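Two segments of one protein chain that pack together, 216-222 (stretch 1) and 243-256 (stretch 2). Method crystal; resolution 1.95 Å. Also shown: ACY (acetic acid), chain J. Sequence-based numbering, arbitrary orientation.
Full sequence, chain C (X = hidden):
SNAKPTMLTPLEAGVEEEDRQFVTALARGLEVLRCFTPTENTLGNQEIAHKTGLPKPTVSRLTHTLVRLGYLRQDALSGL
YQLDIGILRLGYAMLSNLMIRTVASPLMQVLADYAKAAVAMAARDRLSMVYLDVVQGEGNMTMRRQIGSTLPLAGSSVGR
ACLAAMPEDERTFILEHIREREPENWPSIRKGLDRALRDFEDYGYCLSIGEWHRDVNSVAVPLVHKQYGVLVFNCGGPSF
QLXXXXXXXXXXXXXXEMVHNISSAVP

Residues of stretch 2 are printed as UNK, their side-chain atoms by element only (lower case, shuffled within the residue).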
# COMPACT_ATOMS: atom_id res chain seq x y z
N VAL C 216 -11.32 -12.06 21.09
CA VAL C 216 -9.90 -11.88 20.84
C VAL C 216 -9.27 -11.26 22.08
O VAL C 216 -9.80 -10.29 22.63
CB VAL C 216 -9.66 -11.02 19.59
CG1 VAL C 216 -8.19 -10.64 19.45
CG2 VAL C 216 -10.14 -11.76 18.31
N ASN C 217 -8.16 -11.83 22.54
CA ASN C 217 -7.35 -11.23 23.59
C ASN C 217 -5.95 -10.96 23.04
O ASN C 217 -5.45 -11.70 22.19
CB ASN C 217 -7.20 -12.12 24.80
CG ASN C 217 -8.52 -12.42 25.47
OD1 ASN C 217 -9.51 -11.73 25.27
ND2 ASN C 217 -8.52 -13.44 26.31
N SER C 218 -5.31 -9.92 23.58
CA SER C 218 -4.03 -9.53 23.03
C SER C 218 -3.29 -8.66 24.03
O SER C 218 -3.89 -8.06 24.94
CB SER C 218 -4.26 -8.78 21.69
OG SER C 218 -3.17 -7.96 21.36
N VAL C 219 -1.96 -8.65 23.90
CA VAL C 219 -1.09 -7.85 24.77
C VAL C 219 -0.15 -7.11 23.85
O VAL C 219 0.23 -7.64 22.80
CB VAL C 219 -0.31 -8.74 25.77
CG1 VAL C 219 0.53 -9.79 25.04
CG2 VAL C 219 0.58 -7.90 26.72
N ALA C 220 0.23 -5.89 24.21
CA ALA C 220 1.08 -5.09 23.33
C ALA C 220 2.13 -4.34 24.14
O ALA C 220 1.91 -4.01 25.32
CB ALA C 220 0.26 -4.08 22.49
N VAL C 221 3.26 -4.10 23.49
CA VAL C 221 4.40 -3.43 24.13
C VAL C 221 4.94 -2.39 23.15
O VAL C 221 5.25 -2.75 21.99
CB VAL C 221 5.51 -4.42 24.50
CG1 VAL C 221 6.78 -3.69 24.93
CG2 VAL C 221 5.04 -5.37 25.62
N PRO C 222 5.08 -1.13 23.53
CA PRO C 222 5.56 -0.12 22.59
C PRO C 222 7.08 -0.01 22.60
O PRO C 222 7.76 -0.45 23.52
CB PRO C 222 4.91 1.17 23.12
CG PRO C 222 4.94 0.95 24.66
CD PRO C 222 4.79 -0.55 24.86
N UNK C 243 -5.80 -16.82 27.52
CA UNK C 243 -6.44 -16.19 28.68
C UNK C 243 -5.60 -15.05 29.24
O UNK C 243 -4.39 -14.98 29.02
c UNK C 243 -6.52 -18.57 28.85
c UNK C 243 -5.62 -18.27 27.72
c UNK C 243 -6.55 -17.35 29.70
N UNK C 244 -6.27 -14.17 30.00
CA UNK C 244 -5.59 -13.07 30.67
C UNK C 244 -4.35 -13.55 31.42
O UNK C 244 -3.26 -12.96 31.30
c UNK C 244 -7.46 -8.63 32.74
c UNK C 244 -5.89 -11.53 32.72
c UNK C 244 -6.56 -12.37 31.63
c UNK C 244 -6.92 -10.87 33.65
n UNK C 244 -8.32 -7.82 32.14
n UNK C 244 -6.28 -8.15 33.14
n UNK C 244 -7.77 -9.90 32.96
N UNK C 245 -4.48 -14.65 32.17
CA UNK C 245 -3.36 -15.15 32.97
C UNK C 245 -2.15 -15.54 32.11
O UNK C 245 -1.00 -15.23 32.46
c UNK C 245 -3.82 -16.34 33.81
c UNK C 245 -2.67 -17.09 34.44
o UNK C 245 -4.36 -18.23 35.68
c UNK C 245 -3.13 -18.08 35.50
o UNK C 245 -2.25 -18.71 36.13
N UNK C 246 -2.38 -16.21 30.98
CA UNK C 246 -1.27 -16.49 30.06
C UNK C 246 -0.63 -15.21 29.53
O UNK C 246 0.60 -15.12 29.40
c UNK C 246 -0.12 -19.97 26.60
n UNK C 246 0.66 -20.57 27.73
c UNK C 246 -1.21 -19.00 27.08
c UNK C 246 -0.66 -17.96 28.06
c UNK C 246 -1.77 -17.37 28.91
N UNK C 247 -1.44 -14.20 29.20
CA UNK C 247 -0.85 -12.97 28.68
C UNK C 247 -0.07 -12.22 29.76
O UNK C 247 1.01 -11.69 29.48
c UNK C 247 -3.77 -11.80 26.37
c UNK C 247 -2.62 -12.66 26.84
c UNK C 247 -1.94 -12.08 28.08
c UNK C 247 -1.64 -12.89 25.69
N UNK C 248 -0.59 -12.17 31.00
CA UNK C 248 0.06 -11.40 32.06
C UNK C 248 1.33 -12.08 32.57
O UNK C 248 2.32 -11.41 32.90
o UNK C 248 -3.73 -9.07 34.14
c UNK C 248 -2.16 -10.38 32.89
c UNK C 248 -3.09 -10.15 34.09
c UNK C 248 -0.92 -11.20 33.24
o UNK C 248 -3.18 -11.04 34.99
N UNK C 249 1.31 -13.41 32.69
CA UNK C 249 2.41 -14.14 33.31
C UNK C 249 3.45 -14.64 32.32
O UNK C 249 4.59 -14.91 32.72
o UNK C 249 0.82 -13.76 35.59
c UNK C 249 1.03 -14.97 35.30
c UNK C 249 1.87 -15.35 34.06
o UNK C 249 0.58 -15.91 35.97
N UNK C 250 3.08 -14.82 31.05
CA UNK C 250 3.93 -15.53 30.11
C UNK C 250 4.16 -14.68 28.85
O UNK C 250 5.28 -14.24 28.59
c UNK C 250 3.30 -16.90 29.76
o UNK C 250 5.41 -17.49 28.74
o UNK C 250 3.72 -18.83 28.36
c UNK C 250 4.21 -17.80 28.89
N UNK C 251 3.11 -14.43 28.08
CA UNK C 251 3.32 -13.77 26.78
C UNK C 251 3.79 -12.33 26.96
O UNK C 251 4.71 -11.85 26.26
c UNK C 251 2.28 -13.16 24.52
c UNK C 251 2.76 -16.20 25.22
c UNK C 251 1.63 -15.31 25.68
c UNK C 251 2.05 -13.85 25.92
N UNK C 252 3.14 -11.59 27.85
CA UNK C 252 3.49 -10.20 28.07
C UNK C 252 4.96 -10.00 28.40
O UNK C 252 5.66 -9.23 27.72
N UNK C 253 5.45 -10.67 29.46
CA UNK C 253 6.90 -10.62 29.75
C UNK C 253 7.79 -11.05 28.58
O UNK C 253 8.79 -10.39 28.30
c UNK C 253 4.69 -11.26 30.59
c UNK C 253 5.73 -11.37 31.68
c UNK C 253 7.03 -11.57 30.96
N UNK C 254 7.44 -12.13 27.88
CA UNK C 254 8.20 -12.49 26.68
C UNK C 254 8.16 -11.40 25.62
O UNK C 254 9.14 -11.18 24.91
c UNK C 254 8.38 -18.24 26.31
n UNK C 254 9.18 -19.04 25.63
n UNK C 254 7.97 -18.57 27.52
c UNK C 254 7.91 -14.99 26.96
c UNK C 254 7.11 -16.15 26.43
c UNK C 254 7.68 -13.80 26.09
n UNK C 254 7.98 -17.10 25.77
N UNK C 255 7.02 -10.73 25.48
CA UNK C 255 6.94 -9.68 24.46
C UNK C 255 7.82 -8.50 24.84
O UNK C 255 8.46 -7.88 23.98
c UNK C 255 5.48 -9.26 24.25
c UNK C 255 5.13 -8.20 23.21
c UNK C 255 3.62 -8.01 23.17
c UNK C 255 5.67 -8.56 21.79
N UNK C 256 7.87 -8.18 26.15
CA UNK C 256 8.73 -7.10 26.63
C UNK C 256 10.19 -7.42 26.35
O UNK C 256 10.96 -6.54 25.95
c UNK C 256 7.11 -6.25 28.38
c UNK C 256 6.74 -6.28 29.92
c UNK C 256 8.49 -6.87 28.13
c UNK C 256 9.64 -6.02 28.77
C ACY J . -5.21 -5.86 19.72
O ACY J . -4.07 -5.33 19.74
OXT ACY J . -6.09 -5.71 20.61
CH3 ACY J . -5.55 -6.73 18.54

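Position 243 carries three carbons that close a ring onto the backbone nitrogen, and its CA lies 4.2 Å from Asn 217 ND2: Pro 243. It sits at the N-cap, where its fixed phi suits the entry to a helix.

At 244 three carbons lead to a nitrogen and then a carbon bearing two more: Arg 244, exposed, with little of it covered by the strand. Position 245 has three carbons, the last with two oxygens, and reaches nothing on the strand: Glu 245, suited to solvent. Position 246 has four carbons in a row ending in nitrogen, out of reach of the strand: Lys 246.

Position 247 has four carbons forked at the second, pointing toward the strand and touching Asn 217, Ser 218 and Val 219. It is Leu 247, buried and aliphatic as this packing requires; its CD1 lies 3.8 Å from Asn 217 CB and its CD2 3.8 Å from Val 219 CG1, so the fork spans several strand residues.

Position 248, three carbons with two terminal oxygens, points away: Glu 248, whose OE2 accepts a hydrogen bond from Arg 244 NH1 at 2.9 Å, part of a salt bridge. Positions 249 and 250 each have two carbons, the second carrying two oxygens, and neither meets the strand: Asp 249, its carboxylate suited to an exposed site, and Asp 250. The latter's OD2 forms a salt bridge with Lys 246 NZ at 3.6 Å.

Position 251 has four carbons forked at the first, one arm longer, and meets Val 219: Ile 251, apolar as its buried place demands. Its CG2 lies 3.8 Å from Val 219 CG1, while the end of the side chain leads away. Position 252 has no side-chain atoms, and its CA lies 3.9 Å from Val 219 CG2: Gly 252. An ideal CB would clash with Leu 247 O at 2.6 Å, just after the wider pi-type turn at 247-251, where Gly 252 N donates to Leu 247 O at 2.7 Å.

Position 253 has three carbons closing a ring onto the backbone nitrogen and touches nothing on the strand: Pro 253; with no N-H to donate, it falls at the kink, facing away. Position 254 has three carbons, a nitrogen, then a carbon carrying two more nitrogens, and does not reach the strand: Arg 254, its NH1 donating to Asp 250 OD1 at 3.0 Å within a salt bridge.

Position 255, four carbons forked at the second, touches Val 219, Ala 220 and Val 221: Leu 255, a buried, branched side chain suited to packing against valines, its CG 3.7 Å from Val 221 CG2. Position 256, four carbons forked at the first with one longer arm, meets Val 221: Ile 256, its apolar CG1 3.6 Å from Val 221 CG2.

The contact is mainly apolar, with no hydrogen bond between the stretches. Helix and strand run in similar directions, 22° apart, and Val 219 and Val 221, pointing toward the helix, pack against its aliphatic side chains, while five of its charged residues, Arg 244 with Glu 248 and Lys 246 and Arg 254 with Asp 250, form salt bridges.

Stretch 2 243-256: PREKLEDDIGPRLI
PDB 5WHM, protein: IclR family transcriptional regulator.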